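Local coordinates for protein charybdin (PDB 2B7U) that is a plant member of the ribosome-inactivating protein family, at residues Lys4-Phe10 with Ala53-Asp59; Gly66-Val71 with Gly82-Gln86; Asp76-Leu80 with Ala168-Val172; Asp140-Leu145 with Ser157-Val161; Asp173-Phe178 with Lys189-Met194. All blocks are in the same frame, centred on the assembly; numbering follows the deposited sequence. Where two conformers were deposited one is given.

Contact 1. Residues Lys4-Phe10 with Ala53-Asp59; sequences KAMTVKF and ADPRGFD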
# COMPACT_ATOMS: atom_id res chain seq x y z
N LYS A 4 4.97 -4.42 -21.74
CA LYS A 4 4.05 -3.23 -21.60
C LYS A 4 4.27 -2.50 -20.27
O LYS A 4 3.88 -3.00 -19.21
CB LYS A 4 2.59 -3.68 -21.77
CG LYS A 4 1.52 -2.74 -21.21
CD LYS A 4 1.62 -1.32 -21.77
CE LYS A 4 0.51 -1.02 -22.77
NZ LYS A 4 0.64 0.36 -23.30
N ALA A 5 4.90 -1.33 -20.33
CA ALA A 5 5.24 -0.55 -19.12
C ALA A 5 4.01 -0.01 -18.42
O ALA A 5 3.04 0.38 -19.07
CB ALA A 5 6.19 0.60 -19.47
N MET A 6 4.06 0.02 -17.09
CA MET A 6 2.96 0.57 -16.32
C MET A 6 2.86 2.06 -16.60
O MET A 6 3.87 2.76 -16.69
CB MET A 6 3.08 0.27 -14.81
CG MET A 6 4.24 0.92 -14.06
SD MET A 6 4.54 0.16 -12.44
CE MET A 6 2.87 0.12 -11.79
N THR A 7 1.64 2.55 -16.79
CA THR A 7 1.48 3.97 -17.06
C THR A 7 1.46 4.69 -15.71
O THR A 7 1.44 4.05 -14.65
CB THR A 7 0.26 4.25 -18.02
OG1 THR A 7 -0.78 3.29 -17.81
CG2 THR A 7 0.69 4.14 -19.47
N VAL A 8 1.57 6.02 -15.73
CA VAL A 8 1.41 6.79 -14.50
C VAL A 8 0.17 7.67 -14.62
O VAL A 8 0.18 8.70 -15.30
CB VAL A 8 2.66 7.63 -14.19
CG1 VAL A 8 3.14 8.34 -15.39
CG2 VAL A 8 2.39 8.62 -13.04
N LYS A 9 -0.91 7.22 -14.00
CA LYS A 9 -2.19 7.93 -14.05
C LYS A 9 -2.15 9.31 -13.38
O LYS A 9 -2.79 10.25 -13.88
CB LYS A 9 -3.30 7.09 -13.39
CG LYS A 9 -3.63 5.71 -14.05
CD LYS A 9 -3.28 5.69 -15.51
CE LYS A 9 -4.00 4.62 -16.32
NZ LYS A 9 -4.13 5.03 -17.77
N PHE A 10 -1.41 9.43 -12.28
CA PHE A 10 -1.31 10.69 -11.56
C PHE A 10 -0.11 10.63 -10.62
O PHE A 10 0.47 9.55 -10.40
CB PHE A 10 -2.61 10.99 -10.78
CG PHE A 10 -2.91 10.01 -9.66
CD1 PHE A 10 -2.39 10.21 -8.40
CD2 PHE A 10 -3.71 8.89 -9.88
CE1 PHE A 10 -2.63 9.31 -7.38
CE2 PHE A 10 -3.95 7.99 -8.87
CZ PHE A 10 -3.43 8.21 -7.61
N ALA A 53 -2.91 -6.74 -20.16
CA ALA A 53 -1.78 -5.91 -20.57
C ALA A 53 -2.14 -4.43 -20.44
O ALA A 53 -2.02 -3.66 -21.40
CB ALA A 53 -1.39 -6.25 -22.01
N ASP A 54 -2.59 -4.05 -19.26
CA ASP A 54 -2.81 -2.64 -18.95
C ASP A 54 -2.47 -2.38 -17.50
O ASP A 54 -3.35 -2.05 -16.70
CB ASP A 54 -4.26 -2.23 -19.25
CG ASP A 54 -4.57 -0.80 -18.82
OD1 ASP A 54 -5.70 -0.55 -18.32
OD2 ASP A 54 -3.68 0.08 -18.97
N PRO A 55 -1.19 -2.55 -17.14
CA PRO A 55 -0.79 -2.18 -15.78
C PRO A 55 -0.86 -0.66 -15.60
O PRO A 55 -0.26 0.08 -16.38
CB PRO A 55 0.64 -2.72 -15.66
CG PRO A 55 1.12 -2.89 -17.05
CD PRO A 55 -0.07 -3.11 -17.92
N ARG A 56 -1.68 -0.25 -14.64
CA ARG A 56 -1.92 1.16 -14.33
C ARG A 56 -1.16 1.43 -13.05
O ARG A 56 -1.22 0.62 -12.14
CB ARG A 56 -3.40 1.42 -14.03
CG ARG A 56 -4.39 1.22 -15.19
CD ARG A 56 -5.85 1.52 -14.79
NE ARG A 56 -6.11 2.93 -14.53
CZ ARG A 56 -7.32 3.46 -14.36
NH1 ARG A 56 -8.41 2.72 -14.44
NH2 ARG A 56 -7.44 4.76 -14.13
N GLY A 57 -0.48 2.57 -12.98
CA GLY A 57 0.21 2.96 -11.76
C GLY A 57 0.00 4.42 -11.41
O GLY A 57 -0.70 5.15 -12.10
N PHE A 58 0.60 4.84 -10.30
CA PHE A 58 0.67 6.24 -9.93
C PHE A 58 2.02 6.47 -9.26
O PHE A 58 2.68 5.53 -8.83
CB PHE A 58 -0.48 6.65 -9.00
CG PHE A 58 -0.43 6.03 -7.64
CD1 PHE A 58 0.05 6.74 -6.55
CD2 PHE A 58 -0.91 4.74 -7.44
CE1 PHE A 58 0.04 6.17 -5.27
CE2 PHE A 58 -0.91 4.16 -6.17
CZ PHE A 58 -0.43 4.88 -5.09
N ASP A 59 2.43 7.73 -9.19
CA ASP A 59 3.68 8.09 -8.53
C ASP A 59 3.46 8.85 -7.23
O ASP A 59 2.55 9.69 -7.13
CB ASP A 59 4.50 8.95 -9.47
CG ASP A 59 5.34 8.16 -10.44
OD1 ASP A 59 5.34 6.91 -10.40
OD2 ASP A 59 6.04 8.83 -11.25
O HOH W 1 0.07 -0.12 -18.89
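Strand 7-15, outermost in this chain's six-stranded mixed sheet, pairs in parallel with strand 56-64, from which it is distant in sequence. Pro55, Lys9 and Phe10 lose the most surface to the contact, each in a different zone. Pro55 meets the incoming chain where the strands converge: its O accepts a hydrogen bond from Thr7 N (3.1 Å) and a CA-H...O contact from Met6 CA (3.3 Å), while a water donates to both Pro55 O and Ala5 O. Its ring lies against Lys4, with Lys4 CG 3.7 Å from Pro55 CD. Gly57 N gives a weak bond to Thr7 O (2.9 Å), and Lys9 N donates to Gly57 O (2.8 Å). At Lys9-Phe10 the pairing slips by one residue, so that Phe10 O, not Lys9 O, accepts from Asp59 N (2.9 Å). Glycine suits position 57, because a CB there would clash with Met6 CE. Lys9 runs beside Arg56, CE 3.2 Å from Arg56 NE, which brings Lys9 NZ within 4.3 Å of Arg56 NE, two like charges; Arg56 NH1 is hydrogen-bonded to Tyr49. Phe10 carries the apolar end, near Ser34 and Leu35 of helix 21-35. The rings of Phe10 and Phe58 are nearly parallel but slid apart, their planes at 12°, so the real contact over the Phe10 face is a CH-pi interaction, with Phe58 CB 3.7 Å from the ring centroid.

Contact 2. Residues Gly66-Val71 with Gly82-Gln86; sequences GQVTTV and GYQMQ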
# COMPACT_ATOMS: atom_id res chain seq x y z
N GLY A 66 15.09 19.05 0.82
CA GLY A 66 15.81 19.03 -0.45
C GLY A 66 16.15 17.64 -1.01
O GLY A 66 16.71 17.54 -2.11
N GLN A 67 15.86 16.60 -0.23
CA GLN A 67 16.06 15.22 -0.59
C GLN A 67 14.75 14.68 -1.12
O GLN A 67 13.71 14.98 -0.55
CB GLN A 67 16.47 14.44 0.64
CG GLN A 67 17.72 14.99 1.30
CD GLN A 67 17.97 14.36 2.66
OE1 GLN A 67 17.38 14.79 3.66
NE2 GLN A 67 18.86 13.39 2.70
N VAL A 68 14.80 13.90 -2.18
CA VAL A 68 13.56 13.48 -2.83
C VAL A 68 13.68 12.07 -3.37
O VAL A 68 14.73 11.62 -3.83
CB VAL A 68 13.18 14.41 -4.04
CG1 VAL A 68 13.26 15.85 -3.65
CG2 VAL A 68 14.06 14.17 -5.23
N THR A 69 12.58 11.35 -3.28
CA THR A 69 12.44 10.13 -4.01
C THR A 69 11.02 10.08 -4.56
O THR A 69 10.13 10.73 -4.05
CB THR A 69 12.77 8.91 -3.15
OG1 THR A 69 12.80 7.73 -3.97
CG2 THR A 69 11.79 8.74 -2.02
N THR A 70 10.87 9.35 -5.64
CA THR A 70 9.57 9.09 -6.22
C THR A 70 9.39 7.58 -6.27
O THR A 70 10.26 6.88 -6.78
CB THR A 70 9.44 9.65 -7.64
OG1 THR A 70 9.70 11.07 -7.60
CG2 THR A 70 8.04 9.40 -8.18
N VAL A 71 8.25 7.12 -5.76
CA VAL A 71 7.93 5.70 -5.75
C VAL A 71 6.79 5.45 -6.73
O VAL A 71 5.82 6.19 -6.76
CB VAL A 71 7.53 5.21 -4.33
CG1 VAL A 71 7.31 3.74 -4.32
CG2 VAL A 71 8.67 5.59 -3.33
N GLY A 82 8.59 0.26 -7.88
CA GLY A 82 9.93 0.81 -8.08
C GLY A 82 10.07 2.19 -7.49
O GLY A 82 9.12 2.74 -6.97
N TYR A 83 11.28 2.71 -7.54
CA TYR A 83 11.53 4.06 -7.04
C TYR A 83 12.71 4.68 -7.79
O TYR A 83 13.52 3.98 -8.41
CB TYR A 83 11.76 4.06 -5.53
CG TYR A 83 13.12 3.56 -5.16
CD1 TYR A 83 14.19 4.43 -4.96
CD2 TYR A 83 13.36 2.19 -5.01
CE1 TYR A 83 15.46 3.95 -4.65
CE2 TYR A 83 14.64 1.71 -4.69
CZ TYR A 83 15.66 2.60 -4.49
OH TYR A 83 16.93 2.13 -4.18
N GLN A 84 12.77 6.00 -7.72
CA GLN A 84 13.79 6.76 -8.43
C GLN A 84 14.80 7.39 -7.48
O GLN A 84 14.42 8.07 -6.54
CB GLN A 84 13.14 7.88 -9.23
CG GLN A 84 14.10 8.52 -10.20
CD GLN A 84 13.47 9.56 -11.09
OE1 GLN A 84 13.83 9.66 -12.28
NE2 GLN A 84 12.58 10.35 -10.54
N MET A 85 16.09 7.20 -7.79
CA MET A 85 17.17 7.89 -7.07
C MET A 85 17.29 9.33 -7.55
O MET A 85 16.93 9.64 -8.69
CB MET A 85 18.48 7.16 -7.27
CG MET A 85 18.51 5.80 -6.59
SD MET A 85 20.03 4.88 -6.79
CE MET A 85 21.16 5.73 -5.68
N GLN A 86 17.81 10.21 -6.68
CA GLN A 86 17.82 11.65 -6.93
C GLN A 86 18.92 12.13 -7.86
O GLN A 86 18.68 13.02 -8.67
CB GLN A 86 17.92 12.41 -5.60
CG GLN A 86 17.84 13.92 -5.73
CD GLN A 86 17.52 14.60 -4.42
OE1 GLN A 86 17.35 13.95 -3.40
NE2 GLN A 86 17.48 15.91 -4.43
O HOH W 2 14.60 10.98 -6.69
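A glutamine side chain can carry on the pairing of a beta hairpin after the strands themselves have parted, as Gln86 does here for strands 67-74 and 80-84. Its OE1 accepts from Val68 N at 2.8 Å, and its NE2 donates to Gly66 O at 2.9 Å, so one amide satisfies both a donor and an acceptor of the opposing backbone. Further along, Gln84 N donates to Thr70 O (2.8 Å), and the hydroxyl of Thr69 reaches across, OG1 giving a hydrogen bond to Gln84 O (3.1 Å). A water donates to both Val68 O and Gln84 O, filling the gap left as the chains diverge. Val71 and Tyr83 form an antiparallel non-hydrogen-bonded pair, with CA atoms only 4.2 Å apart and both side chains on the same face. On that face Leu145 of helix 135-147 and Leu158 of helix 151-170 cover the Tyr83 side chain. Within the pair, Val71 CG2 packs on Tyr83 CB at 4.1 Å.

Contact 3. Residues Asp76-Leu80 with Ala168-Val172; sequences DDLVL and ATRFV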
# COMPACT_ATOMS: atom_id res chain seq x y z
N ASP A 76 -4.03 -0.72 -9.15
CA ASP A 76 -5.07 -1.72 -8.92
C ASP A 76 -4.87 -2.54 -7.65
O ASP A 76 -5.83 -2.96 -7.04
CB ASP A 76 -5.26 -2.62 -10.17
CG ASP A 76 -3.98 -3.29 -10.62
OD1 ASP A 76 -2.88 -2.93 -10.13
OD2 ASP A 76 -4.09 -4.15 -11.51
N ASP A 77 -3.64 -2.77 -7.23
CA ASP A 77 -3.42 -3.52 -6.00
C ASP A 77 -2.56 -2.83 -4.94
O ASP A 77 -2.32 -3.42 -3.89
CB ASP A 77 -2.91 -4.94 -6.32
CG ASP A 77 -1.55 -4.95 -6.93
OD1 ASP A 77 -1.06 -6.05 -7.30
OD2 ASP A 77 -0.93 -3.88 -7.06
N LEU A 78 -2.15 -1.59 -5.20
CA LEU A 78 -1.35 -0.78 -4.30
C LEU A 78 0.01 -1.39 -3.92
O LEU A 78 0.60 -1.05 -2.90
CB LEU A 78 -2.16 -0.40 -3.04
CG LEU A 78 -3.40 0.42 -3.35
CD1 LEU A 78 -4.10 0.85 -2.04
CD2 LEU A 78 -3.12 1.61 -4.22
N VAL A 79 0.53 -2.23 -4.81
CA VAL A 79 1.82 -2.84 -4.61
C VAL A 79 2.93 -1.91 -5.15
O VAL A 79 2.85 -1.38 -6.25
CB VAL A 79 1.89 -4.21 -5.28
CG1 VAL A 79 3.28 -4.78 -5.26
CG2 VAL A 79 0.94 -5.19 -4.60
N LEU A 80 3.95 -1.72 -4.34
CA LEU A 80 5.09 -0.89 -4.73
C LEU A 80 5.86 -1.60 -5.86
O LEU A 80 6.16 -2.80 -5.78
CB LEU A 80 5.97 -0.65 -3.50
CG LEU A 80 6.77 0.66 -3.43
CD1 LEU A 80 7.04 1.06 -1.99
CD2 LEU A 80 8.08 0.48 -4.19
N ALA A 168 -1.52 1.98 5.14
CA ALA A 168 -2.37 3.03 5.70
C ALA A 168 -3.54 3.39 4.77
O ALA A 168 -4.66 3.61 5.23
CB ALA A 168 -1.54 4.27 6.01
N THR A 169 -3.29 3.41 3.46
CA THR A 169 -4.34 3.68 2.48
C THR A 169 -5.38 2.55 2.50
O THR A 169 -6.58 2.80 2.51
CB THR A 169 -3.72 3.86 1.09
OG1 THR A 169 -2.93 5.07 1.09
CG2 THR A 169 -4.74 3.97 0.00
N ARG A 170 -4.90 1.33 2.62
CA ARG A 170 -5.81 0.16 2.65
C ARG A 170 -6.68 0.06 3.90
O ARG A 170 -7.80 -0.44 3.81
CB ARG A 170 -5.02 -1.12 2.49
CG ARG A 170 -4.30 -1.34 1.18
CD ARG A 170 -3.40 -2.57 1.29
NE ARG A 170 -2.82 -2.93 0.01
CZ ARG A 170 -1.53 -3.21 -0.21
NH1 ARG A 170 -0.67 -3.22 0.79
NH2 ARG A 170 -1.13 -3.53 -1.42
N PHE A 171 -6.17 0.46 5.06
CA PHE A 171 -6.87 0.21 6.34
C PHE A 171 -7.00 1.43 7.22
O PHE A 171 -6.01 2.08 7.54
CB PHE A 171 -6.17 -0.89 7.13
CG PHE A 171 -6.30 -2.26 6.50
CD1 PHE A 171 -7.48 -2.96 6.63
CD2 PHE A 171 -5.27 -2.81 5.78
CE1 PHE A 171 -7.60 -4.21 6.05
CE2 PHE A 171 -5.39 -4.06 5.19
CZ PHE A 171 -6.55 -4.76 5.34
N VAL A 172 -8.23 1.71 7.62
CA VAL A 172 -8.53 2.82 8.52
C VAL A 172 -7.71 2.80 9.79
O VAL A 172 -7.15 3.83 10.19
CB VAL A 172 -10.07 2.81 8.85
CG1 VAL A 172 -10.41 3.87 9.90
CG2 VAL A 172 -10.87 3.02 7.54
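Neither backbone comes close to the other here: the nearest CA atoms, those of Leu78 and Arg170, are 8.3 Å apart, and side chains, chiefly that of Arg170, bridge the gap. Residues 76-80 form the connection between strands 67-74 and 80-84. Leu78 has positive phi and psi (59°, 26°), a left-handed conformation that helps the chain to turn, and Asp77 OD2 accepts from Val79 N (3.1 Å) in an Asx turn. Residues 168-170 are the last turn of helix 151-170; Phe171 leaves helical geometry and at the same time occupies the N-cap position of helix 172-180. The principle illustrated is the use of a buried arginine to tie a loop to a helix end. Arg170, extended along chi2 and chi3, places NH2 2.7 Å from Asp77 O, a hydrogen bond met at the edge of the guanidinium. Its NH1 has a second partner in a salt bridge with Glu167, and Trp202 adds a cation-pi interaction. Leu78 CB approaches the guanidinium in van der Waals contact, 3.7 Å from Arg170 NH2. The apolar part is Leu78 CD1 against Thr169 CG2 at 3.8 Å. The centre of the contact lies about 3 Å from the centre of the chain. Helix 21-35 borders it, touching Leu78 through Leu35 and Thr169 through Ile28 and Leu31, while Leu80 begins the next strand and packs on Leu158 and Val161 farther back along helix 151-170.

Contact 4. Residues Asp140-Leu145 with Ser157-Val161; sequences DAVSKL and SLIVV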
# COMPACT_ATOMS: atom_id res chain seq x y z
N ASP A 140 14.11 9.46 7.40
CA ASP A 140 15.26 8.62 7.11
C ASP A 140 15.07 7.79 5.84
O ASP A 140 15.99 7.58 5.05
CB ASP A 140 15.55 7.70 8.30
CG ASP A 140 15.88 8.45 9.56
OD1 ASP A 140 16.34 9.62 9.47
OD2 ASP A 140 15.65 7.88 10.66
N ALA A 141 13.85 7.30 5.64
CA ALA A 141 13.56 6.52 4.45
C ALA A 141 13.73 7.32 3.19
O ALA A 141 14.30 6.82 2.22
CB ALA A 141 12.15 5.98 4.51
N VAL A 142 13.24 8.55 3.15
CA VAL A 142 13.46 9.31 1.90
C VAL A 142 14.94 9.65 1.70
O VAL A 142 15.45 9.57 0.58
CB VAL A 142 12.44 10.48 1.56
CG1 VAL A 142 11.18 10.51 2.45
CG2 VAL A 142 13.09 11.79 1.31
N SER A 143 15.66 9.95 2.78
CA SER A 143 17.10 10.20 2.66
C SER A 143 17.85 9.02 2.07
O SER A 143 18.69 9.17 1.19
CB SER A 143 17.69 10.55 4.03
OG SER A 143 17.09 11.71 4.54
N LYS A 144 17.53 7.82 2.55
CA LYS A 144 18.21 6.64 2.06
C LYS A 144 17.82 6.32 0.62
O LYS A 144 18.66 6.00 -0.20
CB LYS A 144 17.91 5.45 2.96
CG LYS A 144 18.52 5.57 4.33
CD LYS A 144 20.03 5.45 4.31
CE LYS A 144 20.60 5.43 5.74
NZ LYS A 144 19.76 4.65 6.71
N LEU A 145 16.53 6.41 0.29
CA LEU A 145 16.11 6.08 -1.05
C LEU A 145 16.68 7.05 -2.09
O LEU A 145 17.03 6.65 -3.20
CB LEU A 145 14.57 5.99 -1.13
CG LEU A 145 13.97 4.75 -0.44
CD1 LEU A 145 12.48 4.89 -0.30
CD2 LEU A 145 14.35 3.46 -1.15
N SER A 157 13.84 0.96 3.90
CA SER A 157 13.17 2.18 3.57
C SER A 157 11.88 1.93 2.78
O SER A 157 10.88 2.64 2.97
CB SER A 157 14.11 3.08 2.79
OG SER A 157 15.23 3.42 3.59
N LEU A 158 11.92 0.97 1.85
CA LEU A 158 10.72 0.59 1.10
C LEU A 158 9.64 -0.03 2.00
O LEU A 158 8.43 0.20 1.76
CB LEU A 158 11.10 -0.34 -0.07
CG LEU A 158 11.89 0.34 -1.20
CD1 LEU A 158 12.43 -0.71 -2.21
CD2 LEU A 158 11.06 1.40 -1.97
N ILE A 159 10.04 -0.74 3.06
CA ILE A 159 9.08 -1.22 4.04
C ILE A 159 8.37 -0.04 4.71
O ILE A 159 7.15 -0.03 4.85
CB ILE A 159 9.74 -2.11 5.11
CG1 ILE A 159 10.25 -3.39 4.47
CG2 ILE A 159 8.75 -2.42 6.20
CD1 ILE A 159 11.20 -4.17 5.30
N VAL A 160 9.14 0.97 5.12
CA VAL A 160 8.54 2.11 5.77
C VAL A 160 7.55 2.82 4.83
O VAL A 160 6.42 3.14 5.21
CB VAL A 160 9.64 3.10 6.28
CG1 VAL A 160 9.02 4.39 6.73
CG2 VAL A 160 10.42 2.45 7.40
N VAL A 161 7.95 3.05 3.58
CA VAL A 161 7.04 3.68 2.64
C VAL A 161 5.80 2.81 2.37
O VAL A 161 4.66 3.29 2.38
CB VAL A 161 7.77 4.00 1.33
CG1 VAL A 161 6.77 4.41 0.26
CG2 VAL A 161 8.84 5.06 1.56
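This is a helix-helix packing contact between consecutive helices, 135-147 and 151-170, which lie against the central sheet of the fold. The axes of the short segments cross at -133° and approach to 9.0 Å. Small residues make close approach possible locally: the CA atoms of Ala141 and Ser157 are 4.4 Å apart, and their CB atoms 3.9 Å. Around this point larger side chains fill in. Leu145 rests on Ser157, CG to CB 3.6 Å, and reaches Leu158 (CD2 to CD2, 4.0 Å) and Val161 (Leu145 CD1 to Val161 CG2, 4.1 Å), while Val160 CG1 meets Ala141 CB at 4.2 Å. Leu145 and Leu158 also touch Tyr83 of strand 80-84, and Val161 touches Leu80, so the helix pair and the sheet share one apolar layer. At the exposed margin, Lys144 CB lies 3.4 Å from Ser157 OG, but the rest of the lysine leads away. The serine hydroxyl is hydrogen-bonded to Asp153 O, one turn back in its own helix. No hydrogen bond joins the two segments. The contact therefore depends on close fit and apolar burial, with the one polar group at its centre satisfied within its own helix.

Contact 5. Residues Asp173-Phe178 with Lys189-Met194; sequences DIANHF and KLPQWM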
# COMPACT_ATOMS: atom_id res chain seq x y z
N ASP A 173 -7.63 1.65 10.44
CA ASP A 173 -7.00 1.54 11.77
C ASP A 173 -5.49 1.74 11.67
O ASP A 173 -4.85 2.23 12.62
CB ASP A 173 -7.30 0.19 12.42
CG ASP A 173 -8.75 0.04 12.80
OD1 ASP A 173 -9.23 0.88 13.59
OD2 ASP A 173 -9.41 -0.88 12.28
N ILE A 174 -4.91 1.36 10.53
CA ILE A 174 -3.47 1.52 10.28
C ILE A 174 -3.16 3.00 10.05
O ILE A 174 -2.22 3.54 10.68
CB ILE A 174 -2.97 0.61 9.14
CG1 ILE A 174 -3.19 -0.85 9.54
CG2 ILE A 174 -1.50 0.84 8.88
CD1 ILE A 174 -2.75 -1.87 8.52
N ALA A 175 -3.93 3.67 9.19
CA ALA A 175 -3.79 5.12 9.00
C ALA A 175 -3.90 5.86 10.33
O ALA A 175 -3.08 6.74 10.62
CB ALA A 175 -4.78 5.67 8.04
N ASN A 176 -4.89 5.50 11.13
CA ASN A 176 -5.08 6.14 12.45
C ASN A 176 -3.86 5.93 13.33
O ASN A 176 -3.37 6.88 13.99
CB ASN A 176 -6.32 5.60 13.17
CG ASN A 176 -7.62 6.10 12.57
OD1 ASN A 176 -7.62 7.08 11.82
ND2 ASN A 176 -8.73 5.45 12.92
N HIS A 177 -3.36 4.70 13.36
CA HIS A 177 -2.27 4.36 14.23
C HIS A 177 -1.05 5.18 13.90
O HIS A 177 -0.35 5.70 14.79
CB HIS A 177 -1.91 2.87 14.11
CG HIS A 177 -0.76 2.48 14.97
ND1 HIS A 177 -0.86 2.36 16.34
CD2 HIS A 177 0.53 2.21 14.66
CE1 HIS A 177 0.32 2.03 16.83
NE2 HIS A 177 1.18 1.93 15.84
N PHE A 178 -0.76 5.32 12.61
CA PHE A 178 0.43 6.05 12.21
C PHE A 178 0.24 7.55 12.41
O PHE A 178 1.21 8.25 12.74
CB PHE A 178 0.82 5.73 10.76
CG PHE A 178 1.34 4.33 10.57
CD1 PHE A 178 2.10 3.68 11.53
CD2 PHE A 178 1.10 3.66 9.37
CE1 PHE A 178 2.59 2.39 11.33
CE2 PHE A 178 1.61 2.39 9.17
CZ PHE A 178 2.35 1.75 10.13
N LYS A 189 5.79 1.30 16.70
CA LYS A 189 5.70 -0.03 16.10
C LYS A 189 4.30 -0.29 15.56
O LYS A 189 3.33 0.33 15.99
CB LYS A 189 6.06 -1.13 17.11
CG LYS A 189 4.98 -1.45 18.16
CD LYS A 189 5.14 -2.87 18.70
CE LYS A 189 4.16 -3.17 19.83
NZ LYS A 189 2.73 -3.11 19.41
N LEU A 190 4.22 -1.22 14.62
CA LEU A 190 2.94 -1.67 14.10
C LEU A 190 2.44 -2.80 15.00
O LEU A 190 3.15 -3.77 15.19
CB LEU A 190 3.14 -2.20 12.69
CG LEU A 190 1.93 -2.79 11.96
CD1 LEU A 190 1.05 -1.69 11.40
CD2 LEU A 190 2.40 -3.71 10.86
N PRO A 191 1.22 -2.67 15.57
CA PRO A 191 0.66 -3.77 16.36
C PRO A 191 0.55 -5.05 15.54
O PRO A 191 0.20 -4.99 14.37
CB PRO A 191 -0.72 -3.26 16.76
CG PRO A 191 -0.60 -1.77 16.70
CD PRO A 191 0.31 -1.51 15.56
N GLN A 192 0.83 -6.20 16.15
CA GLN A 192 0.83 -7.47 15.42
C GLN A 192 -0.53 -7.76 14.79
O GLN A 192 -0.60 -8.33 13.69
CB GLN A 192 1.27 -8.63 16.33
CG GLN A 192 1.61 -9.91 15.55
CD GLN A 192 2.40 -10.92 16.38
OE1 GLN A 192 3.22 -11.68 15.83
NE2 GLN A 192 2.16 -10.94 17.68
N TRP A 193 -1.62 -7.37 15.44
CA TRP A 193 -2.94 -7.66 14.89
C TRP A 193 -3.16 -6.93 13.56
O TRP A 193 -3.85 -7.43 12.66
CB TRP A 193 -4.04 -7.35 15.90
CG TRP A 193 -4.42 -5.92 16.12
CD1 TRP A 193 -3.92 -5.07 17.08
CD2 TRP A 193 -5.41 -5.18 15.40
NE1 TRP A 193 -4.55 -3.85 16.99
CE2 TRP A 193 -5.47 -3.89 15.98
CE3 TRP A 193 -6.25 -5.47 14.33
CZ2 TRP A 193 -6.34 -2.91 15.50
CZ3 TRP A 193 -7.11 -4.50 13.88
CH2 TRP A 193 -7.15 -3.24 14.46
N MET A 194 -2.60 -5.73 13.45
CA MET A 194 -2.67 -4.97 12.20
C MET A 194 -1.86 -5.64 11.09
O MET A 194 -2.26 -5.64 9.93
CB MET A 194 -2.24 -3.52 12.41
CG MET A 194 -3.18 -2.77 13.28
SD MET A 194 -2.76 -1.04 13.48
CE MET A 194 -4.00 -0.59 14.70
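Met194 forms the apolar centre between helix 172-180 and the start of helix 192-199. Its SD lies 4.0 Å from Ile174 CG1 and 4.1 Å from His177 CB, and its CE touches the backbone of the facing helix, 3.6 Å from Asp173 O. Leu190 extends the patch: its CD1 is 3.9 Å from Phe178 CZ and 4.4 Å from Ile174 CG2. Farther out, the His177 ring is covered on one face by Pro191, whose CD sits 3.7 Å from the ring centroid in a CH-pi contact. At the edge of the same ring, NE2 donates to Lys189 O (2.7 Å), fastening the chain just ahead of Pro191, the N-cap residue of helix 192-199. On another margin Asp173 OD2 is 3.9 Å from Trp193 CH2, and Asp173 OD1 is hydrogen-bonded to a bound MES, probably from the crystallisation liquor. Helix 172-180 is thus flanked by helix 192-199, while Ala175 packs on Ala168 of helix 151-170 and Phe178 on Tyr24 of helix 21-35.

Overall arrangement
Taken together, the five contacts run from the sheet edge to the helical part of a single chain. Contacts 1 and 2 use the same mixed sheet, their centres about 18 Å apart. The centres of contacts 2 and 4 are about 9 Å apart, and helices 135-147 and 151-170 pack on the Tyr83 face of the hairpin. Contact 3, near the middle, touches all four others and shares helix 151-170 with contact 4. Along the chain contact 1 closes first, contacts 2 and 3 cross, contact 4 falls between the segments of contact 3, and contact 5 comes last, its centre about 29 Å from that of contact 1. Touches such as Val71-Leu80, Leu80-Leu158 and Tyr83-Leu145 unite sheet and helices.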